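Local coordinates for protein beta-galactosidase (Bacillus circulans, PDB 4MAD) that probably hydrolyses terminal non-reducing beta-D-galactose residues in beta-D-galactosides, as a family 35 glycoside hydrolase, at residues A37-R42 with N283-H288; G251-W256 with Y313-L318; F293-G298 with L547-E552; T309-D314 with G554-L559. All coordinates share one frame; numbering follows the deposited sequence.

Contact 1: residues A37-R42 with N283-H288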
# COMPACT_ATOMS: atom_id res chain seq x y z
N ALA A 37 6.00 -0.50 14.34
CA ALA A 37 5.75 0.05 13.01
C ALA A 37 4.35 0.64 12.85
O ALA A 37 3.37 0.01 13.13
CB ALA A 37 5.99 -0.97 11.98
N MET A 38 4.32 1.89 12.43
CA MET A 38 3.13 2.55 12.02
C MET A 38 3.43 3.46 10.84
O MET A 38 4.33 4.22 10.89
CB MET A 38 2.54 3.37 13.15
CG MET A 38 1.37 4.16 12.76
SD MET A 38 0.69 5.23 14.06
CE MET A 38 -0.52 6.10 13.11
N HIS A 39 2.65 3.36 9.80
CA HIS A 39 2.90 4.15 8.60
C HIS A 39 1.98 5.35 8.52
O HIS A 39 0.80 5.21 8.52
CB HIS A 39 2.62 3.29 7.40
CG HIS A 39 3.47 2.08 7.31
ND1 HIS A 39 4.63 1.93 8.02
CD2 HIS A 39 3.32 0.94 6.60
CE1 HIS A 39 5.16 0.76 7.75
NE2 HIS A 39 4.37 0.13 6.91
N TYR A 40 2.53 6.54 8.41
CA TYR A 40 1.68 7.71 8.44
C TYR A 40 0.63 7.62 7.33
O TYR A 40 -0.43 8.11 7.47
CB TYR A 40 2.48 9.02 8.34
CG TYR A 40 3.39 9.06 7.18
CD1 TYR A 40 3.06 9.74 6.06
CD2 TYR A 40 4.58 8.45 7.22
CE1 TYR A 40 3.88 9.74 4.96
CE2 TYR A 40 5.43 8.46 6.14
CZ TYR A 40 5.06 9.10 4.98
OH TYR A 40 5.87 9.11 3.91
N PHE A 41 1.00 6.97 6.25
CA PHE A 41 0.22 7.02 5.01
C PHE A 41 -0.92 6.06 5.04
O PHE A 41 -1.67 5.98 4.12
CB PHE A 41 1.07 6.83 3.79
CG PHE A 41 2.09 5.72 3.87
CD1 PHE A 41 1.77 4.46 3.44
CD2 PHE A 41 3.36 5.93 4.35
CE1 PHE A 41 2.69 3.51 3.44
CE2 PHE A 41 4.24 4.95 4.37
CZ PHE A 41 3.90 3.74 3.93
N ARG A 42 -1.03 5.35 6.14
CA ARG A 42 -2.05 4.35 6.30
C ARG A 42 -3.15 4.66 7.35
O ARG A 42 -3.99 3.88 7.55
CB ARG A 42 -1.42 3.00 6.53
CG ARG A 42 -0.91 2.39 5.26
CD ARG A 42 -0.13 1.11 5.45
NE ARG A 42 -0.17 0.24 4.31
CZ ARG A 42 0.85 -0.42 3.80
NH1 ARG A 42 2.03 -0.34 4.36
NH2 ARG A 42 0.67 -1.21 2.76
N ASN A 283 11.36 -4.40 16.44
CA ASN A 283 10.36 -3.55 15.82
C ASN A 283 9.18 -4.38 15.36
O ASN A 283 9.32 -5.18 14.53
CB ASN A 283 10.96 -2.81 14.64
CG ASN A 283 10.01 -1.84 14.00
OD1 ASN A 283 9.28 -1.14 14.67
ND2 ASN A 283 10.04 -1.79 12.68
N PHE A 284 8.03 -4.17 15.96
CA PHE A 284 6.87 -4.94 15.64
C PHE A 284 6.33 -4.49 14.25
O PHE A 284 6.07 -3.34 14.07
CB PHE A 284 5.80 -4.76 16.72
CG PHE A 284 5.87 -5.74 17.82
CD1 PHE A 284 4.92 -6.66 17.96
CD2 PHE A 284 6.88 -5.73 18.71
CE1 PHE A 284 5.00 -7.58 18.95
CE2 PHE A 284 6.93 -6.63 19.71
CZ PHE A 284 6.00 -7.54 19.82
N TYR A 285 6.17 -5.43 13.33
CA TYR A 285 5.56 -5.18 12.06
C TYR A 285 4.28 -6.00 11.89
O TYR A 285 4.36 -7.18 11.75
CB TYR A 285 6.55 -5.53 10.98
CG TYR A 285 6.19 -4.93 9.65
CD1 TYR A 285 6.82 -3.82 9.16
CD2 TYR A 285 5.14 -5.44 8.92
CE1 TYR A 285 6.46 -3.27 7.96
CE2 TYR A 285 4.76 -4.87 7.75
CZ TYR A 285 5.43 -3.81 7.26
OH TYR A 285 5.03 -3.28 6.09
N MET A 286 3.10 -5.38 11.88
CA MET A 286 2.87 -3.97 12.11
C MET A 286 2.30 -3.76 13.53
O MET A 286 1.56 -4.57 13.99
CB MET A 286 1.83 -3.45 11.15
CG MET A 286 2.22 -3.42 9.75
SD MET A 286 3.42 -2.27 9.31
CE MET A 286 2.57 -0.79 9.66
N ALA A 287 2.69 -2.71 14.21
CA ALA A 287 2.06 -2.42 15.47
C ALA A 287 0.66 -1.90 15.29
O ALA A 287 -0.22 -2.35 15.87
CB ALA A 287 2.84 -1.44 16.27
N HIS A 288 0.55 -0.87 14.48
CA HIS A 288 -0.67 -0.45 13.87
C HIS A 288 -0.55 -0.46 12.33
O HIS A 288 0.27 0.17 11.80
CB HIS A 288 -1.02 0.95 14.34
CG HIS A 288 -2.27 1.48 13.71
ND1 HIS A 288 -3.49 0.91 13.93
CD2 HIS A 288 -2.46 2.47 12.82
CE1 HIS A 288 -4.39 1.55 13.21
NE2 HIS A 288 -3.80 2.53 12.57
O HOH W 1 0.27 1.62 9.63
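Ala37 is gripped at both ends of its backbone by residues 284-288. Its N donates to Phe284 O (2.9 Å, N-H...O 158°). Its O takes two donors, Ala287 N at 3.0 Å and His288 N at 3.2 Å. The Ala37 methyl meets the Met286 sulfur, CB to SD being 3.9 Å. Parallel strands 34-38 and 281-284 are the first and last staves of the (beta/alpha)8 barrel, and these bonds help close it. A cis peptide links Tyr285 to Met286, near the end of the eighth barrel strand, where many clan GH-A enzymes also carry one. Met286 is bent at chi2 and chi3, which folds its methyl back over the face of the His39 imidazole; CE sits 3.5 Å from the ring centroid, 11° off the normal. An alanine in place of His39 would remove this ring and would probably leave the Met286 methyl without its CH-pi surface and free to turn. Tyr285 OH approaches the imidazole at its edge but is hydrogen-bonded to Tyr313. His288 runs alongside Met38, pointing the same way, with CD2 of His288 4.1 Å from CE of Met38; its NE2 bonds to Thr43. A water accepts from His39 N and donates to His288 O, 2.6 Å from that oxygen.

Contact 2: residues G251-W256 with Y313-L318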
# COMPACT_ATOMS: atom_id res chain seq x y z
N GLY A 251 2.14 -10.69 12.74
CA GLY A 251 0.90 -10.83 12.05
C GLY A 251 1.24 -11.10 10.59
O GLY A 251 2.29 -11.55 10.34
N TRP A 252 0.30 -10.85 9.68
CA TRP A 252 0.53 -11.00 8.26
C TRP A 252 -0.58 -10.29 7.49
O TRP A 252 -1.50 -9.81 8.06
CB TRP A 252 0.62 -12.46 7.82
CG TRP A 252 1.42 -12.73 6.60
CD1 TRP A 252 0.98 -13.18 5.43
CD2 TRP A 252 2.83 -12.59 6.47
NE1 TRP A 252 2.02 -13.33 4.56
CE2 TRP A 252 3.17 -13.00 5.18
CE3 TRP A 252 3.84 -12.17 7.33
CZ2 TRP A 252 4.46 -12.98 4.74
CZ3 TRP A 252 5.09 -12.17 6.89
CH2 TRP A 252 5.41 -12.57 5.62
N PHE A 253 -0.43 -10.24 6.19
CA PHE A 253 -1.36 -9.53 5.32
C PHE A 253 -2.08 -10.47 4.37
O PHE A 253 -1.70 -11.58 4.23
CB PHE A 253 -0.66 -8.51 4.47
CG PHE A 253 0.35 -9.08 3.60
CD1 PHE A 253 0.12 -9.31 2.29
CD2 PHE A 253 1.54 -9.42 4.12
CE1 PHE A 253 1.07 -9.87 1.54
CE2 PHE A 253 2.46 -9.98 3.39
CZ PHE A 253 2.22 -10.21 2.09
N ASP A 254 -3.13 -9.97 3.76
CA ASP A 254 -4.01 -10.77 2.94
C ASP A 254 -4.00 -10.32 1.47
O ASP A 254 -3.92 -9.19 1.18
CB ASP A 254 -5.44 -10.62 3.40
CG ASP A 254 -5.68 -11.14 4.78
OD1 ASP A 254 -4.91 -11.93 5.24
OD2 ASP A 254 -6.68 -10.74 5.36
N HIS A 255 -4.11 -11.32 0.59
CA HIS A 255 -4.45 -11.11 -0.81
C HIS A 255 -5.93 -11.45 -1.07
O HIS A 255 -6.48 -12.28 -0.43
CB HIS A 255 -3.62 -12.01 -1.73
CG HIS A 255 -2.13 -11.96 -1.54
ND1 HIS A 255 -1.39 -10.83 -1.75
CD2 HIS A 255 -1.25 -12.92 -1.23
CE1 HIS A 255 -0.12 -11.09 -1.58
NE2 HIS A 255 -0.00 -12.36 -1.29
N TRP A 256 -6.53 -10.86 -2.09
CA TRP A 256 -7.90 -11.20 -2.37
C TRP A 256 -8.00 -12.71 -2.66
O TRP A 256 -7.19 -13.24 -3.30
CB TRP A 256 -8.44 -10.37 -3.55
CG TRP A 256 -8.57 -8.94 -3.25
CD1 TRP A 256 -7.81 -7.95 -3.70
CD2 TRP A 256 -9.56 -8.33 -2.42
NE1 TRP A 256 -8.24 -6.75 -3.22
CE2 TRP A 256 -9.32 -6.96 -2.42
CE3 TRP A 256 -10.64 -8.82 -1.69
CZ2 TRP A 256 -10.11 -6.07 -1.71
CZ3 TRP A 256 -11.39 -7.94 -0.98
CH2 TRP A 256 -11.12 -6.59 -0.98
N TYR A 313 -5.30 -3.12 5.89
CA TYR A 313 -3.98 -3.48 6.38
C TYR A 313 -3.96 -3.73 7.87
O TYR A 313 -3.03 -3.44 8.50
CB TYR A 313 -2.93 -2.48 5.97
CG TYR A 313 -1.53 -2.99 5.80
CD1 TYR A 313 -1.22 -4.03 4.95
CD2 TYR A 313 -0.50 -2.39 6.45
CE1 TYR A 313 0.06 -4.46 4.81
CE2 TYR A 313 0.76 -2.82 6.29
CZ TYR A 313 1.06 -3.85 5.47
OH TYR A 313 2.37 -4.19 5.32
N ASP A 314 -5.02 -4.33 8.37
CA ASP A 314 -5.20 -4.55 9.78
C ASP A 314 -4.02 -5.33 10.25
O ASP A 314 -3.46 -4.97 11.18
CB ASP A 314 -6.47 -5.36 9.98
CG ASP A 314 -6.74 -5.78 11.45
OD1 ASP A 314 -7.63 -5.21 12.03
OD2 ASP A 314 -6.12 -6.72 11.91
N TYR A 315 -3.65 -6.40 9.57
CA TYR A 315 -2.39 -7.14 9.73
C TYR A 315 -2.42 -8.03 10.98
O TYR A 315 -1.44 -8.52 11.40
CB TYR A 315 -1.20 -6.18 9.84
CG TYR A 315 0.08 -6.72 9.28
CD1 TYR A 315 0.47 -6.44 8.01
CD2 TYR A 315 0.88 -7.52 10.01
CE1 TYR A 315 1.62 -6.93 7.49
CE2 TYR A 315 2.02 -8.01 9.52
CZ TYR A 315 2.39 -7.72 8.27
OH TYR A 315 3.54 -8.23 7.81
N ASP A 316 -3.57 -8.17 11.60
CA ASP A 316 -3.61 -8.78 12.90
C ASP A 316 -2.67 -8.00 13.82
O ASP A 316 -2.01 -8.53 14.63
CB ASP A 316 -3.24 -10.23 12.88
CG ASP A 316 -3.76 -10.96 14.09
OD1 ASP A 316 -4.72 -10.51 14.65
OD2 ASP A 316 -3.21 -12.00 14.40
N GLY A 317 -2.66 -6.71 13.63
CA GLY A 317 -1.79 -5.83 14.36
C GLY A 317 -2.20 -5.70 15.82
O GLY A 317 -3.21 -6.16 16.20
N LEU A 318 -1.34 -5.05 16.60
CA LEU A 318 -1.59 -4.80 17.99
C LEU A 318 -2.81 -3.90 18.15
O LEU A 318 -3.52 -4.08 19.07
CB LEU A 318 -0.38 -4.21 18.67
CG LEU A 318 0.86 -5.06 18.63
CD1 LEU A 318 1.99 -4.39 19.29
CD2 LEU A 318 0.67 -6.41 19.11
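Gly251 and Trp252 meet the Tyr315 backbone mainly through C-H...O contacts rather than conventional hydrogen bonds: Gly251 CA lies 3.4 Å from Tyr315 O, and Tyr315 CA lies 3.3 Å from Trp252 O. The one N-H bond across the contact, Trp252 N to Tyr315 O, is weak (3.4 Å, 134°). A CB built on Gly251 would come within 2.0 Å of Tyr315 O, so this close approach depends on the missing side chain. The Tyr315 phenol then lies flat against the opposing main chain, with Trp252 C stationed over the ring centre, 3.8 Å above the plane. Phe253 CB fills the angle between two tyrosines, 4.1 Å from CE1 of Tyr315 and equally far from CE1 of Tyr313. An Asx turn shapes the loop that carries Tyr315: Asp314 OD2 uses its anti lone pair to accept from Asp316 N. Asp316 is held by Arg263 N and Lys328. The Trp252 CB points away from Tyr315, and its indole lines the pocket that holds a bound glycol ether, together with Glu112 and Tyr464. The two loops help wall the putative active-site mouth of this family 35 (beta/alpha)8 barrel, where the side chains of Tyr315 and the predicted nucleophile Glu247 are about 7 Å apart.

Contact 3: residues F293-G298 with L547-E552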
# COMPACT_ATOMS: atom_id res chain seq x y z
N PHE A 293 -5.81 2.87 1.52
CA PHE A 293 -6.88 3.66 0.99
C PHE A 293 -6.68 3.76 -0.55
O PHE A 293 -5.66 3.46 -1.05
CB PHE A 293 -6.95 5.08 1.63
CG PHE A 293 -7.36 5.11 3.09
CD1 PHE A 293 -8.60 4.73 3.51
CD2 PHE A 293 -6.49 5.57 4.04
CE1 PHE A 293 -8.92 4.78 4.80
CE2 PHE A 293 -6.85 5.60 5.32
CZ PHE A 293 -8.06 5.20 5.69
N GLY A 294 -7.73 4.18 -1.24
CA GLY A 294 -7.66 4.43 -2.65
C GLY A 294 -7.16 3.23 -3.42
O GLY A 294 -7.60 2.15 -3.23
N PHE A 295 -6.21 3.50 -4.29
CA PHE A 295 -5.61 2.52 -5.14
C PHE A 295 -4.20 2.16 -4.63
O PHE A 295 -3.41 1.71 -5.37
CB PHE A 295 -5.58 3.10 -6.57
CG PHE A 295 -6.92 3.21 -7.22
CD1 PHE A 295 -7.68 2.11 -7.45
CD2 PHE A 295 -7.41 4.41 -7.65
CE1 PHE A 295 -8.84 2.21 -8.04
CE2 PHE A 295 -8.56 4.48 -8.27
CZ PHE A 295 -9.28 3.40 -8.46
N TYR A 296 -3.90 2.40 -3.35
CA TYR A 296 -2.53 2.31 -2.94
C TYR A 296 -2.01 0.92 -2.56
O TYR A 296 -0.90 0.75 -2.25
CB TYR A 296 -2.26 3.26 -1.80
CG TYR A 296 -2.34 4.72 -2.16
CD1 TYR A 296 -1.55 5.26 -3.13
CD2 TYR A 296 -3.17 5.55 -1.48
CE1 TYR A 296 -1.61 6.58 -3.40
CE2 TYR A 296 -3.22 6.84 -1.74
CZ TYR A 296 -2.45 7.38 -2.71
OH TYR A 296 -2.53 8.71 -2.96
N ASN A 297 -2.87 -0.06 -2.64
CA ASN A 297 -2.46 -1.40 -2.31
C ASN A 297 -1.37 -1.93 -3.22
O ASN A 297 -1.35 -1.63 -4.35
CB ASN A 297 -3.60 -2.35 -2.41
CG ASN A 297 -4.00 -2.59 -3.83
OD1 ASN A 297 -3.61 -3.58 -4.41
ND2 ASN A 297 -4.78 -1.74 -4.36
N GLY A 298 -0.51 -2.77 -2.67
CA GLY A 298 0.49 -3.49 -3.40
C GLY A 298 0.05 -4.85 -3.93
O GLY A 298 -1.07 -5.14 -3.93
N LEU A 547 -12.24 5.16 -0.45
CA LEU A 547 -12.07 4.17 0.59
C LEU A 547 -11.13 3.04 0.26
O LEU A 547 -10.62 2.43 1.13
CB LEU A 547 -13.40 3.57 1.00
CG LEU A 547 -14.44 4.49 1.61
CD1 LEU A 547 -15.59 3.71 2.07
CD2 LEU A 547 -13.91 5.38 2.69
N GLY A 548 -11.05 2.71 -1.00
CA GLY A 548 -10.42 1.49 -1.40
C GLY A 548 -11.29 0.60 -2.23
O GLY A 548 -12.27 1.02 -2.71
N ARG A 549 -10.86 -0.62 -2.42
CA ARG A 549 -11.56 -1.59 -3.20
C ARG A 549 -12.32 -2.62 -2.37
O ARG A 549 -11.96 -2.87 -1.23
CB ARG A 549 -10.58 -2.37 -4.07
CG ARG A 549 -9.50 -1.53 -4.79
CD ARG A 549 -8.62 -2.39 -5.66
NE ARG A 549 -7.28 -1.90 -5.79
CZ ARG A 549 -6.73 -1.47 -6.91
NH1 ARG A 549 -7.43 -1.46 -8.01
NH2 ARG A 549 -5.50 -1.03 -6.94
N TYR A 550 -13.34 -3.21 -2.97
CA TYR A 550 -14.06 -4.32 -2.42
C TYR A 550 -14.20 -5.44 -3.46
O TYR A 550 -14.10 -5.18 -4.57
CB TYR A 550 -15.43 -3.90 -1.97
CG TYR A 550 -16.40 -3.54 -3.08
CD1 TYR A 550 -17.19 -4.48 -3.67
CD2 TYR A 550 -16.58 -2.24 -3.47
CE1 TYR A 550 -18.10 -4.15 -4.61
CE2 TYR A 550 -17.48 -1.92 -4.44
CZ TYR A 550 -18.24 -2.87 -5.00
OH TYR A 550 -19.10 -2.49 -5.97
N TRP A 551 -14.35 -6.67 -3.07
CA TRP A 551 -14.48 -7.76 -4.00
C TRP A 551 -15.13 -8.89 -3.22
O TRP A 551 -14.65 -9.25 -2.18
CB TRP A 551 -13.11 -8.17 -4.47
CG TRP A 551 -13.06 -9.05 -5.64
CD1 TRP A 551 -14.09 -9.58 -6.31
CD2 TRP A 551 -11.89 -9.44 -6.33
NE1 TRP A 551 -13.65 -10.32 -7.36
CE2 TRP A 551 -12.29 -10.24 -7.40
CE3 TRP A 551 -10.55 -9.21 -6.13
CZ2 TRP A 551 -11.38 -10.81 -8.25
CZ3 TRP A 551 -9.68 -9.73 -7.00
CH2 TRP A 551 -10.08 -10.55 -8.02
N GLU A 552 -16.16 -9.51 -3.75
CA GLU A 552 -16.96 -10.49 -3.04
C GLU A 552 -16.16 -11.72 -2.62
O GLU A 552 -16.60 -12.47 -1.78
CB GLU A 552 -18.13 -10.97 -3.90
CG GLU A 552 -17.67 -11.66 -5.10
CD GLU A 552 -18.73 -11.94 -6.18
OE1 GLU A 552 -19.89 -11.64 -6.01
OE2 GLU A 552 -18.32 -12.46 -7.22
O HOH W 2 -2.92 0.56 -7.95
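The guanidinium of Arg549 has Phe295 CD1 over one face, 3.5 Å above the plane and displaced toward the rim, while the Asn297 amide and a water lie at its edge. The Phe295 ring receives this guanidinium at its own edge, the two planes standing 63° apart. The Asn297 amide is turned nearly at right angles to the guanidinium, at 81°. The water lies 2.9 Å from Phe295 O and is within weak hydrogen-bonding reach of Arg549 NH2. Phe293 likewise offers an edge, its CD1 lying 3.9 Å from Leu547 O. Residues 293-298 belong to the loop after barrel strand 281-284, whereas residues 547-551 lie on an outermost strand of the eight-stranded antiparallel sheet of the galactose-binding domain, so the contact joins the catalytic barrel to that sheet. The backbones come together at two glycines, with CA of Gly294 4.2 Å from CA of Gly548. Gly294 is the second residue of a type II' turn from Phe293 to Tyr296, and its O faces Gly548 CA in a nearly straight C-H...O contact of 3.4 Å. Beyond the two segments, Arg549 NH1 makes a salt bridge to Glu457.

Contact 4: residues T309-D314 with G554-L559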
# COMPACT_ATOMS: atom_id res chain seq x y z
N THR A 309 -2.89 -7.43 -2.99
CA THR A 309 -3.13 -7.27 -1.58
C THR A 309 -4.44 -6.51 -1.37
O THR A 309 -4.78 -5.71 -2.17
CB THR A 309 -1.94 -6.53 -0.94
OG1 THR A 309 -0.79 -7.36 -0.96
CG2 THR A 309 -2.26 -6.11 0.49
N ILE A 310 -5.15 -6.81 -0.30
CA ILE A 310 -6.45 -6.26 -0.05
C ILE A 310 -6.40 -4.82 0.47
O ILE A 310 -5.39 -4.31 0.76
CB ILE A 310 -7.28 -7.10 0.95
CG1 ILE A 310 -6.66 -7.12 2.32
CG2 ILE A 310 -7.47 -8.54 0.45
CD1 ILE A 310 -7.54 -7.81 3.34
N THR A 311 -7.55 -4.20 0.57
CA THR A 311 -7.63 -2.86 1.10
C THR A 311 -7.21 -2.69 2.58
O THR A 311 -6.43 -1.86 2.89
CB THR A 311 -9.07 -2.31 0.96
OG1 THR A 311 -9.44 -2.34 -0.37
CG2 THR A 311 -9.13 -0.89 1.52
N SER A 312 -7.77 -3.50 3.45
CA SER A 312 -7.43 -3.47 4.83
C SER A 312 -5.98 -3.85 5.03
O SER A 312 -5.52 -4.77 4.45
CB SER A 312 -8.25 -4.48 5.65
OG SER A 312 -7.81 -4.62 6.97
N TYR A 313 -5.30 -3.12 5.89
CA TYR A 313 -3.98 -3.48 6.38
C TYR A 313 -3.96 -3.73 7.87
O TYR A 313 -3.03 -3.44 8.50
CB TYR A 313 -2.93 -2.48 5.97
CG TYR A 313 -1.53 -2.99 5.80
CD1 TYR A 313 -1.22 -4.03 4.95
CD2 TYR A 313 -0.50 -2.39 6.45
CE1 TYR A 313 0.06 -4.46 4.81
CE2 TYR A 313 0.76 -2.82 6.29
CZ TYR A 313 1.06 -3.85 5.47
OH TYR A 313 2.37 -4.19 5.32
N ASP A 314 -5.02 -4.33 8.37
CA ASP A 314 -5.20 -4.55 9.78
C ASP A 314 -4.02 -5.33 10.25
O ASP A 314 -3.46 -4.97 11.18
CB ASP A 314 -6.47 -5.36 9.98
CG ASP A 314 -6.74 -5.78 11.45
OD1 ASP A 314 -7.63 -5.21 12.03
OD2 ASP A 314 -6.12 -6.72 11.91
N GLY A 554 -13.54 -11.99 -0.97
CA GLY A 554 -13.02 -11.89 0.36
C GLY A 554 -11.52 -11.92 0.51
O GLY A 554 -10.83 -11.79 -0.40
N PRO A 555 -11.02 -12.13 1.71
CA PRO A 555 -11.78 -12.30 2.94
C PRO A 555 -12.43 -11.06 3.52
O PRO A 555 -13.26 -11.21 4.36
CB PRO A 555 -10.72 -12.78 3.92
CG PRO A 555 -9.48 -12.26 3.42
CD PRO A 555 -9.61 -11.94 1.99
N GLN A 556 -11.96 -9.90 3.14
CA GLN A 556 -12.54 -8.66 3.57
C GLN A 556 -13.89 -8.43 2.90
O GLN A 556 -13.98 -8.56 1.74
CB GLN A 556 -11.60 -7.50 3.26
CG GLN A 556 -12.18 -6.12 3.44
CD GLN A 556 -11.17 -5.04 3.31
OE1 GLN A 556 -10.13 -5.27 2.82
NE2 GLN A 556 -11.48 -3.86 3.78
N GLN A 557 -14.92 -8.12 3.69
CA GLN A 557 -16.21 -7.78 3.13
C GLN A 557 -16.77 -6.42 3.53
O GLN A 557 -17.84 -6.12 3.18
CB GLN A 557 -17.22 -8.85 3.43
CG GLN A 557 -16.75 -10.18 3.06
CD GLN A 557 -17.03 -10.52 1.64
OE1 GLN A 557 -17.69 -9.84 0.98
NE2 GLN A 557 -16.53 -11.65 1.21
N THR A 558 -16.01 -5.63 4.27
CA THR A 558 -16.41 -4.29 4.68
C THR A 558 -15.29 -3.33 4.40
O THR A 558 -14.18 -3.74 4.37
CB THR A 558 -16.67 -4.18 6.17
OG1 THR A 558 -15.59 -4.73 6.90
CG2 THR A 558 -17.92 -4.86 6.55
N LEU A 559 -15.63 -2.08 4.19
CA LEU A 559 -14.68 -1.02 4.06
C LEU A 559 -14.82 -0.06 5.24
O LEU A 559 -15.84 0.40 5.46
CB LEU A 559 -14.86 -0.21 2.75
CG LEU A 559 -14.38 -0.79 1.44
CD1 LEU A 559 -14.76 0.01 0.19
CD2 LEU A 559 -12.96 -1.11 1.46
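Gln556 reaches from its CB, 4.1 Å from Ile310 CD1, along an extended chain to a tip that meets the backbone of Ser312. Its CG stands anti to the backbone N (chi1 170°), which directs the chain across to the loop of residues 309-314. CD arrives beside Ser312, and OE1 then accepts from Ser312 N at 3.0 Å in a straight bond (N-H...O 167°), the donor being tilted 20° from the carbonyl plane. OE1 also touches carbon, with Ile310 CD1 at 3.7 Å. NE2 turns back to its own segment and donates to Thr558 O at 2.8 Å, which fixes which end of the amide faces Ser312. A leucine in place of Gln556 would probably leave Ser312 N and Thr558 O, in two buried residues, without these mates. On either side of the amide the packing is apolar: Ile310 CG2 rests on Pro555 CD, and Thr311 CG2 lies 3.8 Å from Leu559 CD2. Thr311 OG1 bonds to Arg549 O, on the strand preceding this segment. Ser312 OG forms an ST turn by accepting from Asp314 N at 3.1 Å, and is also bonded to Glu321. The amide oxygen thus makes the one hydrogen bond between residues 309-314 and 554-559, while the nitrogen, held by Thr558 O, orients it; with no charge in that bond, it should depend little on ionisation.

The four contacts form a path from the catalytic barrel to the galactose-binding domain. Contact 1 joins barrel strands 34-38 and 281-284, and contact 2, centred 11 Å away, pairs the loop after barrel strand 244-249 with the one after strand 306-308; the two touch where Tyr285 O packs on Tyr315 CE2. Contact 2 shares Tyr313 and Asp314 with contact 4, 9 Å off. Contacts 3 and 4, with centres 8 Å apart, reach consecutive strands 545-551 and 558-561, the two outermost in one eight-stranded sheet. Along the chain, contact 1 closes before 3 and 4 open, whereas 2 crosses 1 and 3, and 3 crosses 4. Loop 251-256, which carries the pocket residue Trp252, thus also reaches the second domain through Trp256.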